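Local atomic coordinates of uncharacterized conserved protein YiiM (Geobacillus stearothermophilus, PDB entry 5YHH), a protein that probably binds the molybdenum cofactor through its MOSC domain and acts as an oxidoreductase in resistance to hydroxylaminopurine. Residues A67-S70 with E71-V74; F73-W76 with E77-G81; L137-A140 with I141-G145; Y179-H182 with I183-E187; A202-A205 with S206-E209. One frame throughout, in Å; residues are numbered along the deposited sequence.

Contact 1. Residues A67-S70 with E71-V74; sequences AYPS and EHFV
An aromatic cluster of Tyr-68, His-72 and Phe-73 fills the turn where strand 65-69 passes into helix 71-80. The His-72 ring presents its edge to the face of Tyr-68 in an offset edge-to-face pair, planes 71° apart and centroids 5.6 Å apart. Phe-73 meets the same tyrosine differently: the two rings are nearly parallel, at 19°, but slid so far apart that they barely overlap, and the nearest atoms are Tyr-68 CD2 and Phe-73 CE1, 3.7 Å apart. A chi1 of -160° sets the tyrosine CG beside the carbonyl carbon, and the outer part of the ring (CE2, CZ, OH) then meets His-72 CB and Phe-73 CE1. This is the strand-to-helix corner of a beta-alpha-beta unit completed by strand 93-96. Two backbone bonds close the corner, His-72 N to Pro-69 O at 3.1 Å and Phe-73 N to Ser-70 O at 2.9 Å. Ser-70 CA lies over one face of the Phe-73 ring in a CH-pi contact, 4.0 Å from the centroid, while Pro-69 CB packs against His-72 CD2 at 3.6 Å. The polar ends find partners beyond the turn: Tyr-68 OH bonds to Lys-146 O, Ser-70 OG to Leu-95 O, His-72 NE2 to Glu-100 OE1, and Glu-71 OE2 to Gly-97 N.

Contact 2. Residues F73-W76 with E77-G81; sequences FVYW and EERYG
Regular i to i+4 hydrogen bonds carry helix 71-80 from 73-76 into 77-80, for example Arg-79 N to Tyr-75 O at 2.8 Å and Tyr-80 N to Trp-76 O at 2.9 Å; Gly-81, with a phi of 65°, is the first residue beyond it. Side chains one turn apart run alongside each other. Trp-76 CE3 sits at the edge of the Tyr-80 ring, 3.6 Å from Tyr-80 CE2. Tyr-75 and Arg-79 share a trans first torsion (chi1 170° and 179°) and point the same way; the tyrosine OH then meets the guanidinium at its edge through a weak hydrogen bond from Arg-79 NH2 to Tyr-75 OH of 3.4 Å. Val-74 CG1 lies 3.6 Å from Glu-78 OE2. Asp-136 holds the polar end of Tyr-80, and Phe-84 N that of Glu-77. As the crossover helix of the beta-alpha-beta unit between strands 65-69 and 93-96, helix 71-80 packs Tyr-75, Trp-76 and Arg-79 against helix 137-144.

Contact 3. Residues L137-A140 with I141-G145; sequences LPKA and ICQTG
With chi1 at 59°, Thr-144 places OG1 between its own backbone N and carbonyl carbon, which turns the hydroxyl back on Ala-140 O; a chi1 of -69° in Ile-141 similarly lays CG1 back toward Leu-137. The hydroxyl adds a second hydrogen bond to the regular helical one: Ala-140 O accepts from Thr-144 OG1 at 2.8 Å and from Thr-144 N at 2.9 Å, and the donors approach from opposite faces of the carbonyl plane. The same OG1 also bonds to Lys-146 N, just past the helix end, which helps fix the rotation of the side chain. These bonds lie in the last turn of helix 137-144 in the MOSC domain; Gly-145 ends it with a phi of 76°, its N still bonded to Ile-141 O at 2.8 Å. On the buried side Leu-137 CD1 and Ile-141 CG1 touch at 4.1 Å, the two side chains crossing at a slant, and both pack on Leu-128 of helix 127-132. On the exposed side Lys-139 and Gln-143 lie side by side, pointing the same way, Lys-139 CG 3.9 Å from Gln-143 CD. The Ala-140 methyl touches Trp-76 and Arg-79 of helix 71-80.

Contact 4. Residues Y179-H182 with I183-E187; sequences YINH and IYYHE
Ile-183 lies over one face of the Tyr-179 ring: CG1 stands 4.0 Å from the centroid, a CH-pi contact one turn along helix 177-185. Asn-181 and Tyr-185 run side by side, amide and ring planes 51° apart, with Asn-181 OD1 3.6 Å from Tyr-185 CE2. A water links their ends, donating to Asn-181 OD1 at 2.9 Å and accepting from Tyr-185 OH at 3.1 Å, while Asn-181 ND2 bonds to Ser-147 OG. The His-182 and His-186 side chains cross at about a right angle, but their ring planes are 47° apart, an oblique pair. His-182 CG stands beside the carbonyl carbon (chi1 176°), and the ring takes His-186 CB over one face and, in plane at its edge, Glu-187 OE2, 3.0 Å from His-182 NE2; the carboxylate is almost perpendicular to the ring, and its OE1 bonds to Asn-190. In the YiiM-like three-helix domain, Tyr-179 and Ile-183 pack on helix 191-199, while Ile-180, Asn-181 and the stacked Tyr-184 meet Trp-207 of helix 205-213.

Contact 5. Residues A202-A205 with S206-E209; sequences ALSA and SWRE
This is a local helix-start contact, in which the loop after helix 191-199 turns into helix 205-213 and Leu-203 folds over the first turn. Its CD1 touches Trp-207 CB at 3.7 Å, the two side chains crossing at about a right angle, while Leu-203 CD2 lies 3.4 Å from Arg-208 N. An extended chi1 of -170° carries the leucine branches to both residues. Arg-208 curls back from the helix, bent at chi3, and its NH1 makes a weak hydrogen bond of 3.1 Å to Leu-203 O; NH2 takes up the carbonyls of His-200 and Ala-198, so one guanidinium ties the end of helix 191-199 and Leu-203 O of the loop to helix 205-213. Regular helical bonding begins with Arg-208 N to Ser-204 O at 3.1 Å, followed by Glu-209 N to Ala-205 O at 2.9 Å. Ser-204 OG passes 3.3 Å from Trp-207 CD1. Asp-62 OD2 accepts from Ala-205 N, a carboxylate at the amino end of the helix, where it would probably be favoured by the helix dipole. Ser-204 stands by its place at the N-cap position of the final helix in the YiiM-like three-helix domain, with OG bound to Gln-120 OE1 of strand 114-121.

From the N terminus, contact 1 turns strand 65-69 into helix 71-80, and contact 2 continues along that helix, sharing Phe-73 and Val-74. The other three follow in series: none nests in or crosses another, and each spans one unbroken stretch, so no long loop is closed. In space each touches the next. Tyr-68 OH of contact 1 and Trp-76 NE1 of contact 2 probably share a hydrogen bond (2.9 Å), and contact 2 packs on contact 3 through Arg-79 CZ and Ala-140 CB at 3.5 Å. Cys-142 SG meets Tyr-185 CD1 of contact 4 at 3.6 Å, joining the MOSC region to the three-helix region, where Tyr-184 CD1 reaches Trp-207 CZ3 of contact 5 at 3.3 Å.

Contact 1. Residues A67-S70 with E71-V74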
loop_
_atom_site.group_PDB
_atom_site.type_symbol
_atom_site.label_atom_id
_atom_site.label_comp_id
_atom_site.label_asym_id
_atom_site.label_seq_id
_atom_site.Cartn_x
_atom_site.Cartn_y
_atom_site.Cartn_z
ATOM N N ALA A 67 1.167 -0.368 -3.112
ATOM C CA ALA A 67 2.409 -1.167 -3.093
ATOM C C ALA A 67 2.229 -2.426 -2.275
ATOM O O ALA A 67 1.520 -2.415 -1.249
ATOM C CB ALA A 67 3.557 -0.346 -2.510
ATOM N N TYR A 68 2.851 -3.519 -2.730
ATOM C CA TYR A 68 2.767 -4.805 -2.023
ATOM C C TYR A 68 4.123 -5.492 -1.963
ATOM O O TYR A 68 4.816 -5.563 -2.971
ATOM C CB TYR A 68 1.729 -5.743 -2.655
ATOM C CG TYR A 68 1.330 -6.797 -1.685
ATOM C CD1 TYR A 68 0.414 -6.525 -0.683
ATOM C CD2 TYR A 68 1.913 -8.043 -1.724
ATOM C CE1 TYR A 68 0.075 -7.476 0.232
ATOM C CE2 TYR A 68 1.564 -9.008 -0.831
ATOM C CZ TYR A 68 0.654 -8.729 0.154
ATOM O OH TYR A 68 0.309 -9.671 1.093
ATOM N N PRO A 69 4.528 -5.965 -0.770
ATOM C CA PRO A 69 5.784 -6.661 -0.633
ATOM C C PRO A 69 5.778 -8.021 -1.313
ATOM O O PRO A 69 5.018 -8.897 -0.894
ATOM C CB PRO A 69 5.924 -6.828 0.884
ATOM C CG PRO A 69 5.082 -5.698 1.467
ATOM C CD PRO A 69 3.939 -5.631 0.548
ATOM N N SER A 70 6.631 -8.216 -2.313
ATOM C CA SER A 70 6.733 -9.520 -2.988
ATOM C C SER A 70 7.067 -10.663 -2.007
ATOM O O SER A 70 6.694 -11.849 -2.232
ATOM C CB SER A 70 7.769 -9.473 -4.133
ATOM O OG SER A 70 9.098 -9.207 -3.660
ATOM N N GLU A 71 7.765 -10.333 -0.918
ATOM C CA GLU A 71 8.156 -11.350 0.054
ATOM C C GLU A 71 6.947 -12.153 0.496
ATOM O O GLU A 71 7.049 -13.340 0.730
ATOM C CB GLU A 71 8.861 -10.746 1.282
ATOM C CG GLU A 71 10.273 -10.181 1.009
ATOM C CD GLU A 71 10.265 -8.739 0.505
ATOM O OE1 GLU A 71 9.181 -8.241 0.105
ATOM O OE2 GLU A 71 11.355 -8.093 0.477
ATOM N N HIS A 72 5.791 -11.498 0.618
ATOM C CA HIS A 72 4.606 -12.167 1.139
ATOM C C HIS A 72 4.040 -13.205 0.187
ATOM O O HIS A 72 3.314 -14.110 0.615
ATOM C CB HIS A 72 3.522 -11.135 1.473
ATOM C CG HIS A 72 3.936 -10.180 2.533
ATOM N ND1 HIS A 72 4.817 -10.522 3.542
ATOM C CD2 HIS A 72 3.603 -8.883 2.739
ATOM C CE1 HIS A 72 4.991 -9.475 4.335
ATOM N NE2 HIS A 72 4.270 -8.468 3.865
ATOM N N PHE A 73 4.333 -13.067 -1.109
ATOM C CA PHE A 73 3.889 -14.068 -2.089
ATOM C C PHE A 73 4.299 -15.499 -1.699
ATOM O O PHE A 73 3.562 -16.446 -1.976
ATOM C CB PHE A 73 4.448 -13.775 -3.462
ATOM C CG PHE A 73 3.961 -12.471 -4.071
ATOM C CD1 PHE A 73 2.773 -11.861 -3.652
ATOM C CD2 PHE A 73 4.687 -11.881 -5.109
ATOM C CE1 PHE A 73 2.328 -10.671 -4.246
ATOM C CE2 PHE A 73 4.250 -10.716 -5.683
ATOM C CZ PHE A 73 3.065 -10.112 -5.250
ATOM N N VAL A 74 5.475 -15.642 -1.093
ATOM C CA VAL A 74 5.958 -16.926 -0.630
ATOM C C VAL A 74 5.005 -17.523 0.382
ATOM O O VAL A 74 4.636 -18.699 0.264
ATOM C CB VAL A 74 7.404 -16.830 -0.063
ATOM C CG1 VAL A 74 7.850 -18.170 0.582
ATOM C CG2 VAL A 74 8.349 -16.486 -1.152
#

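Contact 2. Residues F73-W76 with E77-G81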
loop_
_atom_site.group_PDB
_atom_site.type_symbol
_atom_site.label_atom_id
_atom_site.label_comp_id
_atom_site.label_asym_id
_atom_site.label_seq_id
_atom_site.Cartn_x
_atom_site.Cartn_y
_atom_site.Cartn_z
ATOM N N PHE A 73 4.333 -13.067 -1.109
ATOM C CA PHE A 73 3.889 -14.068 -2.089
ATOM C C PHE A 73 4.299 -15.499 -1.699
ATOM O O PHE A 73 3.562 -16.446 -1.976
ATOM C CB PHE A 73 4.448 -13.775 -3.462
ATOM C CG PHE A 73 3.961 -12.471 -4.071
ATOM C CD1 PHE A 73 2.773 -11.861 -3.652
ATOM C CD2 PHE A 73 4.687 -11.881 -5.109
ATOM C CE1 PHE A 73 2.328 -10.671 -4.246
ATOM C CE2 PHE A 73 4.250 -10.716 -5.683
ATOM C CZ PHE A 73 3.065 -10.112 -5.250
ATOM N N VAL A 74 5.475 -15.642 -1.093
ATOM C CA VAL A 74 5.958 -16.926 -0.630
ATOM C C VAL A 74 5.005 -17.523 0.382
ATOM O O VAL A 74 4.636 -18.699 0.264
ATOM C CB VAL A 74 7.404 -16.830 -0.063
ATOM C CG1 VAL A 74 7.850 -18.170 0.582
ATOM C CG2 VAL A 74 8.349 -16.486 -1.152
ATOM N N TYR A 75 4.591 -16.728 1.368
ATOM C CA TYR A 75 3.633 -17.162 2.335
ATOM C C TYR A 75 2.302 -17.539 1.676
ATOM O O TYR A 75 1.743 -18.589 1.993
ATOM C CB TYR A 75 3.409 -16.089 3.396
ATOM C CG TYR A 75 2.241 -16.386 4.322
ATOM C CD1 TYR A 75 2.416 -17.185 5.435
ATOM C CD2 TYR A 75 0.982 -15.820 4.107
ATOM C CE1 TYR A 75 1.386 -17.454 6.286
ATOM C CE2 TYR A 75 -0.068 -16.108 4.945
ATOM C CZ TYR A 75 0.149 -16.905 6.046
ATOM O OH TYR A 75 -0.870 -17.205 6.902
ATOM N N TRP A 76 1.796 -16.719 0.754
ATOM C CA TRP A 76 0.496 -17.011 0.129
ATOM C C TRP A 76 0.553 -18.307 -0.710
ATOM O O TRP A 76 -0.422 -19.071 -0.734
ATOM C CB TRP A 76 0.008 -15.845 -0.726
ATOM C CG TRP A 76 -0.219 -14.593 0.098
ATOM C CD1 TRP A 76 0.416 -13.399 -0.033
ATOM C CD2 TRP A 76 -1.105 -14.458 1.207
ATOM N NE1 TRP A 76 -0.029 -12.521 0.915
ATOM C CE2 TRP A 76 -0.957 -13.149 1.694
ATOM C CE3 TRP A 76 -2.013 -15.310 1.836
ATOM C CZ2 TRP A 76 -1.677 -12.675 2.769
ATOM C CZ3 TRP A 76 -2.742 -14.827 2.911
ATOM C CH2 TRP A 76 -2.563 -13.508 3.355
ATOM N N GLU A 77 1.674 -18.564 -1.364
ATOM C CA GLU A 77 1.807 -19.774 -2.157
ATOM C C GLU A 77 1.827 -20.995 -1.261
ATOM O O GLU A 77 1.290 -22.048 -1.610
ATOM C CB GLU A 77 3.052 -19.751 -2.998
ATOM C CG GLU A 77 3.021 -18.665 -4.094
ATOM C CD GLU A 77 4.285 -18.649 -4.961
ATOM O OE1 GLU A 77 5.323 -19.290 -4.572
ATOM O OE2 GLU A 77 4.230 -18.025 -6.058
ATOM N N GLU A 78 2.436 -20.838 -0.095
ATOM C CA GLU A 78 2.460 -21.915 0.906
ATOM C C GLU A 78 1.086 -22.125 1.536
ATOM O O GLU A 78 0.654 -23.258 1.764
ATOM C CB GLU A 78 3.483 -21.576 1.966
ATOM C CG GLU A 78 4.909 -21.711 1.427
ATOM C CD GLU A 78 5.953 -21.142 2.353
ATOM O OE1 GLU A 78 5.590 -20.435 3.317
ATOM O OE2 GLU A 78 7.143 -21.396 2.103
ATOM N N ARG A 79 0.393 -21.037 1.830
ATOM C CA ARG A 79 -0.960 -21.178 2.412
ATOM C C ARG A 79 -1.962 -21.764 1.436
ATOM O O ARG A 79 -2.775 -22.614 1.824
ATOM C CB ARG A 79 -1.515 -19.844 2.906
ATOM C CG ARG A 79 -2.923 -20.031 3.484
ATOM C CD ARG A 79 -3.749 -18.799 3.682
ATOM N NE ARG A 79 -3.651 -18.268 5.032
ATOM C CZ ARG A 79 -4.629 -18.001 5.892
ATOM N NH1 ARG A 79 -5.922 -18.230 5.674
ATOM N NH2 ARG A 79 -4.277 -17.464 7.044
ATOM N N TYR A 80 -1.959 -21.302 0.191
ATOM C CA TYR A 80 -3.023 -21.697 -0.746
ATOM C C TYR A 80 -2.641 -22.701 -1.831
ATOM O O TYR A 80 -3.530 -23.169 -2.572
ATOM C CB TYR A 80 -3.667 -20.469 -1.402
ATOM C CG TYR A 80 -4.405 -19.601 -0.432
ATOM C CD1 TYR A 80 -5.611 -20.032 0.143
ATOM C CD2 TYR A 80 -3.920 -18.349 -0.090
ATOM C CE1 TYR A 80 -6.304 -19.217 1.044
ATOM C CE2 TYR A 80 -4.604 -17.543 0.810
ATOM C CZ TYR A 80 -5.794 -17.967 1.356
ATOM O OH TYR A 80 -6.440 -17.143 2.258
ATOM N N GLY A 81 -1.366 -23.069 -1.914
ATOM C CA GLY A 81 -0.932 -24.085 -2.876
ATOM C C GLY A 81 -1.082 -23.686 -4.349
ATOM O O GLY A 81 -1.426 -24.494 -5.212
#

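Contact 3. Residues L137-A140 with I141-G145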
loop_
_atom_site.group_PDB
_atom_site.type_symbol
_atom_site.label_atom_id
_atom_site.label_comp_id
_atom_site.label_asym_id
_atom_site.label_seq_id
_atom_site.Cartn_x
_atom_site.Cartn_y
_atom_site.Cartn_z
ATOM N N LEU A 137 -9.398 -14.770 2.063
ATOM C CA LEU A 137 -8.192 -13.956 1.848
ATOM C C LEU A 137 -8.188 -12.564 2.571
ATOM O O LEU A 137 -7.199 -12.195 3.211
ATOM C CB LEU A 137 -7.889 -13.847 0.338
ATOM C CG LEU A 137 -6.656 -13.068 -0.089
ATOM C CD1 LEU A 137 -5.449 -13.581 0.713
ATOM C CD2 LEU A 137 -6.426 -13.124 -1.602
ATOM N N PRO A 138 -9.303 -11.798 2.514
ATOM C CA PRO A 138 -9.272 -10.533 3.265
ATOM C C PRO A 138 -9.064 -10.734 4.799
ATOM O O PRO A 138 -8.289 -10.014 5.436
ATOM C CB PRO A 138 -10.665 -9.905 2.961
ATOM C CG PRO A 138 -11.045 -10.454 1.603
ATOM C CD PRO A 138 -10.439 -11.874 1.572
ATOM N N LYS A 139 -9.735 -11.719 5.384
ATOM C CA LYS A 139 -9.526 -12.057 6.775
ATOM C C LYS A 139 -8.073 -12.444 7.031
ATOM O O LYS A 139 -7.454 -11.944 7.964
ATOM C CB LYS A 139 -10.452 -13.219 7.190
ATOM C CG LYS A 139 -10.342 -13.624 8.645
ATOM C CD LYS A 139 -11.334 -14.807 8.952
ATOM C CE LYS A 139 -10.763 -16.140 8.458
ATOM N NZ LYS A 139 -11.779 -17.253 8.305
ATOM N N ALA A 140 -7.516 -13.300 6.188
ATOM C CA ALA A 140 -6.097 -13.665 6.308
ATOM C C ALA A 140 -5.149 -12.464 6.250
ATOM O O ALA A 140 -4.144 -12.410 6.961
ATOM C CB ALA A 140 -5.705 -14.695 5.230
ATOM N N ILE A 141 -5.439 -11.526 5.372
ATOM C CA ILE A 141 -4.604 -10.309 5.286
ATOM C C ILE A 141 -4.674 -9.536 6.609
ATOM O O ILE A 141 -3.643 -9.173 7.160
ATOM C CB ILE A 141 -5.009 -9.419 4.088
ATOM C CG1 ILE A 141 -4.635 -10.103 2.770
ATOM C CG2 ILE A 141 -4.336 -8.025 4.176
ATOM C CD1 ILE A 141 -5.334 -9.518 1.549
ATOM N N CYS A 142 -5.886 -9.331 7.131
ATOM C CA CYS A 142 -6.059 -8.671 8.411
ATOM C C CYS A 142 -5.409 -9.451 9.562
ATOM O O CYS A 142 -4.797 -8.853 10.446
ATOM C CB CYS A 142 -7.538 -8.376 8.696
ATOM S SG CYS A 142 -7.837 -7.952 10.426
ATOM N N GLN A 143 -5.477 -10.780 9.539
ATOM C CA GLN A 143 -4.859 -11.574 10.593
ATOM C C GLN A 143 -3.323 -11.579 10.530
ATOM O O GLN A 143 -2.670 -11.571 11.576
ATOM C CB GLN A 143 -5.336 -13.025 10.537
ATOM C CG GLN A 143 -6.749 -13.256 11.058
ATOM C CD GLN A 143 -7.265 -14.663 10.747
ATOM O OE1 GLN A 143 -6.864 -15.300 9.750
ATOM N NE2 GLN A 143 -8.171 -15.153 11.601
ATOM N N THR A 144 -2.741 -11.623 9.328
ATOM C CA THR A 144 -1.295 -11.734 9.204
ATOM C C THR A 144 -0.618 -10.368 9.210
ATOM O O THR A 144 0.583 -10.276 9.464
ATOM C CB THR A 144 -0.921 -12.468 7.906
ATOM O OG1 THR A 144 -1.459 -11.751 6.757
ATOM C CG2 THR A 144 -1.467 -13.880 7.939
ATOM N N GLY A 145 -1.358 -9.321 8.843
ATOM C CA GLY A 145 -0.768 -7.979 8.631
ATOM C C GLY A 145 0.001 -7.836 7.313
ATOM O O GLY A 145 0.703 -6.832 7.120
#

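Contact 4. Residues Y179-H182 with I183-E187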
loop_
_atom_site.group_PDB
_atom_site.type_symbol
_atom_site.label_atom_id
_atom_site.label_comp_id
_atom_site.label_asym_id
_atom_site.label_seq_id
_atom_site.Cartn_x
_atom_site.Cartn_y
_atom_site.Cartn_z
ATOM N N TYR A 179 2.601 -1.476 12.928
ATOM C CA TYR A 179 2.086 -0.866 14.161
ATOM C C TYR A 179 0.725 -0.239 13.922
ATOM O O TYR A 179 -0.180 -0.438 14.710
ATOM C CB TYR A 179 3.068 0.193 14.703
ATOM C CG TYR A 179 2.554 0.983 15.883
ATOM C CD1 TYR A 179 2.534 0.435 17.163
ATOM C CD2 TYR A 179 2.085 2.292 15.713
ATOM C CE1 TYR A 179 2.059 1.165 18.243
ATOM C CE2 TYR A 179 1.601 3.026 16.786
ATOM C CZ TYR A 179 1.600 2.464 18.045
ATOM O OH TYR A 179 1.119 3.201 19.089
ATOM N N ILE A 180 0.590 0.530 12.836
ATOM C CA ILE A 180 -0.661 1.234 12.562
ATOM C C ILE A 180 -1.799 0.235 12.279
ATOM O O ILE A 180 -2.891 0.388 12.806
ATOM C CB ILE A 180 -0.518 2.276 11.442
ATOM C CG1 ILE A 180 0.438 3.411 11.884
ATOM C CG2 ILE A 180 -1.868 2.846 11.134
ATOM C CD1 ILE A 180 0.996 4.309 10.765
ATOM N N ASN A 181 -1.540 -0.822 11.515
ATOM C CA ASN A 181 -2.553 -1.855 11.307
ATOM C C ASN A 181 -2.950 -2.501 12.637
ATOM O O ASN A 181 -4.113 -2.829 12.871
ATOM C CB ASN A 181 -2.032 -2.966 10.385
ATOM C CG ASN A 181 -2.252 -2.674 8.909
ATOM O OD1 ASN A 181 -3.163 -1.948 8.536
ATOM N ND2 ASN A 181 -1.456 -3.293 8.076
ATOM N N HIS A 182 -1.957 -2.731 13.490
ATOM C CA HIS A 182 -2.204 -3.389 14.744
ATOM C C HIS A 182 -3.161 -2.568 15.620
ATOM O O HIS A 182 -4.096 -3.136 16.179
ATOM C CB HIS A 182 -0.900 -3.720 15.468
ATOM C CG HIS A 182 -1.127 -4.321 16.809
ATOM N ND1 HIS A 182 -1.441 -5.650 16.972
ATOM C CD2 HIS A 182 -1.163 -3.763 18.042
ATOM C CE1 HIS A 182 -1.626 -5.896 18.259
ATOM N NE2 HIS A 182 -1.462 -4.765 18.928
ATOM N N ILE A 183 -2.929 -1.254 15.724
ATOM C CA ILE A 183 -3.810 -0.343 16.477
ATOM C C ILE A 183 -5.215 -0.328 15.889
ATOM O O ILE A 183 -6.193 -0.443 16.597
ATOM C CB ILE A 183 -3.280 1.129 16.490
ATOM C CG1 ILE A 183 -1.873 1.215 17.103
ATOM C CG2 ILE A 183 -4.229 2.056 17.283
ATOM C CD1 ILE A 183 -1.781 0.674 18.505
ATOM N N TYR A 184 -5.282 -0.203 14.574
ATOM C CA TYR A 184 -6.532 -0.094 13.825
ATOM C C TYR A 184 -7.403 -1.363 13.927
ATOM O O TYR A 184 -8.614 -1.275 14.100
ATOM C CB TYR A 184 -6.183 0.212 12.354
ATOM C CG TYR A 184 -7.354 0.480 11.433
ATOM C CD1 TYR A 184 -7.744 1.781 11.150
ATOM C CD2 TYR A 184 -8.065 -0.567 10.836
ATOM C CE1 TYR A 184 -8.810 2.050 10.298
ATOM C CE2 TYR A 184 -9.156 -0.311 9.996
ATOM C CZ TYR A 184 -9.506 1.004 9.728
ATOM O OH TYR A 184 -10.555 1.289 8.898
ATOM N N TYR A 185 -6.788 -2.530 13.802
ATOM C CA TYR A 185 -7.541 -3.787 13.835
ATOM C C TYR A 185 -7.696 -4.401 15.227
ATOM O O TYR A 185 -8.665 -5.142 15.472
ATOM C CB TYR A 185 -6.926 -4.801 12.867
ATOM C CG TYR A 185 -7.118 -4.399 11.426
ATOM C CD1 TYR A 185 -8.371 -4.439 10.838
ATOM C CD2 TYR A 185 -6.059 -3.960 10.666
ATOM C CE1 TYR A 185 -8.555 -4.062 9.530
ATOM C CE2 TYR A 185 -6.232 -3.578 9.370
ATOM C CZ TYR A 185 -7.474 -3.629 8.799
ATOM O OH TYR A 185 -7.641 -3.214 7.497
ATOM N N HIS A 186 -6.787 -4.108 16.155
ATOM C CA HIS A 186 -6.816 -4.817 17.455
ATOM C C HIS A 186 -6.960 -3.932 18.696
ATOM O O HIS A 186 -7.630 -4.327 19.646
ATOM C CB HIS A 186 -5.625 -5.771 17.534
ATOM C CG HIS A 186 -5.531 -6.680 16.344
ATOM N ND1 HIS A 186 -6.500 -7.618 16.044
ATOM C CD2 HIS A 186 -4.606 -6.777 15.364
ATOM C CE1 HIS A 186 -6.169 -8.258 14.938
ATOM N NE2 HIS A 186 -5.024 -7.765 14.502
ATOM N N GLU A 187 -6.380 -2.733 18.684
ATOM C CA GLU A 187 -6.439 -1.837 19.848
ATOM C C GLU A 187 -7.388 -0.657 19.630
ATOM O O GLU A 187 -7.015 0.505 19.822
ATOM C CB GLU A 187 -5.037 -1.354 20.224
ATOM C CG GLU A 187 -4.060 -2.498 20.514
ATOM C CD GLU A 187 -2.808 -2.039 21.244
ATOM O OE1 GLU A 187 -2.939 -1.235 22.190
ATOM O OE2 GLU A 187 -1.695 -2.482 20.879
HETATM O O HOH W 1 -4.711 -3.108 6.407
#

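Contact 5. Residues A202-A205 with S206-E209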
loop_
_atom_site.group_PDB
_atom_site.type_symbol
_atom_site.label_atom_id
_atom_site.label_comp_id
_atom_site.label_asym_id
_atom_site.label_seq_id
_atom_site.Cartn_x
_atom_site.Cartn_y
_atom_site.Cartn_z
ATOM N N ALA A 202 1.315 13.242 7.825
ATOM C CA ALA A 202 1.360 12.395 6.624
ATOM C C ALA A 202 0.205 11.373 6.509
ATOM O O ALA A 202 0.008 10.792 5.435
ATOM C CB ALA A 202 2.703 11.670 6.539
ATOM N N LEU A 203 -0.577 11.174 7.572
ATOM C CA LEU A 203 -1.708 10.211 7.505
ATOM C C LEU A 203 -2.780 10.671 6.509
ATOM O O LEU A 203 -3.155 11.853 6.462
ATOM C CB LEU A 203 -2.361 10.024 8.869
ATOM C CG LEU A 203 -3.377 8.881 8.999
ATOM C CD1 LEU A 203 -2.708 7.525 8.807
ATOM C CD2 LEU A 203 -4.056 8.955 10.353
ATOM N N SER A 204 -3.254 9.737 5.697
ATOM C CA SER A 204 -4.349 9.993 4.788
ATOM C C SER A 204 -5.555 10.557 5.580
ATOM O O SER A 204 -5.782 10.171 6.741
ATOM C CB SER A 204 -4.707 8.697 4.029
ATOM O OG SER A 204 -5.359 7.797 4.901
ATOM N N ALA A 205 -6.295 11.481 4.967
ATOM C CA ALA A 205 -7.455 12.108 5.612
ATOM C C ALA A 205 -8.456 11.076 6.135
ATOM O O ALA A 205 -8.950 11.205 7.241
ATOM C CB ALA A 205 -8.148 13.073 4.653
ATOM N N SER A 206 -8.741 10.044 5.350
ATOM C CA SER A 206 -9.762 9.065 5.746
ATOM C C SER A 206 -9.374 8.275 7.015
ATOM O O SER A 206 -10.201 8.096 7.901
ATOM C CB SER A 206 -10.085 8.117 4.580
ATOM O OG SER A 206 -9.018 7.216 4.296
ATOM N N TRP A 207 -8.116 7.835 7.118
ATOM C CA TRP A 207 -7.644 7.148 8.333
ATOM C C TRP A 207 -7.683 8.072 9.545
ATOM O O TRP A 207 -8.048 7.627 10.647
ATOM C CB TRP A 207 -6.231 6.552 8.156
ATOM C CG TRP A 207 -6.306 5.273 7.439
ATOM C CD1 TRP A 207 -6.800 5.087 6.188
ATOM C CD2 TRP A 207 -5.938 3.978 7.926
ATOM N NE1 TRP A 207 -6.756 3.766 5.850
ATOM C CE2 TRP A 207 -6.235 3.052 6.900
ATOM C CE3 TRP A 207 -5.370 3.511 9.108
ATOM C CZ2 TRP A 207 -5.984 1.682 7.027
ATOM C CZ3 TRP A 207 -5.124 2.137 9.239
ATOM C CH2 TRP A 207 -5.448 1.240 8.211
ATOM N N ARG A 208 -7.306 9.338 9.341
ATOM C CA ARG A 208 -7.397 10.364 10.398
ATOM C C ARG A 208 -8.838 10.451 10.905
ATOM O O ARG A 208 -9.085 10.394 12.108
ATOM C CB ARG A 208 -6.894 11.733 9.895
ATOM C CG ARG A 208 -7.602 12.998 10.453
ATOM C CD ARG A 208 -6.831 14.287 10.077
ATOM N NE ARG A 208 -5.454 14.117 10.544
ATOM C CZ ARG A 208 -4.387 13.845 9.786
ATOM N NH1 ARG A 208 -4.466 13.763 8.456
ATOM N NH2 ARG A 208 -3.211 13.666 10.376
ATOM N N GLU A 209 -9.774 10.564 9.970
ATOM C CA GLU A 209 -11.194 10.705 10.309
ATOM C C GLU A 209 -11.670 9.515 11.141
ATOM O O GLU A 209 -12.273 9.688 12.198
ATOM C CB GLU A 209 -12.047 10.862 9.039
ATOM C CG GLU A 209 -11.826 12.205 8.343
ATOM C CD GLU A 209 -12.643 12.378 7.070
ATOM O OE1 GLU A 209 -13.692 11.689 6.913
ATOM O OE2 GLU A 209 -12.240 13.232 6.241
#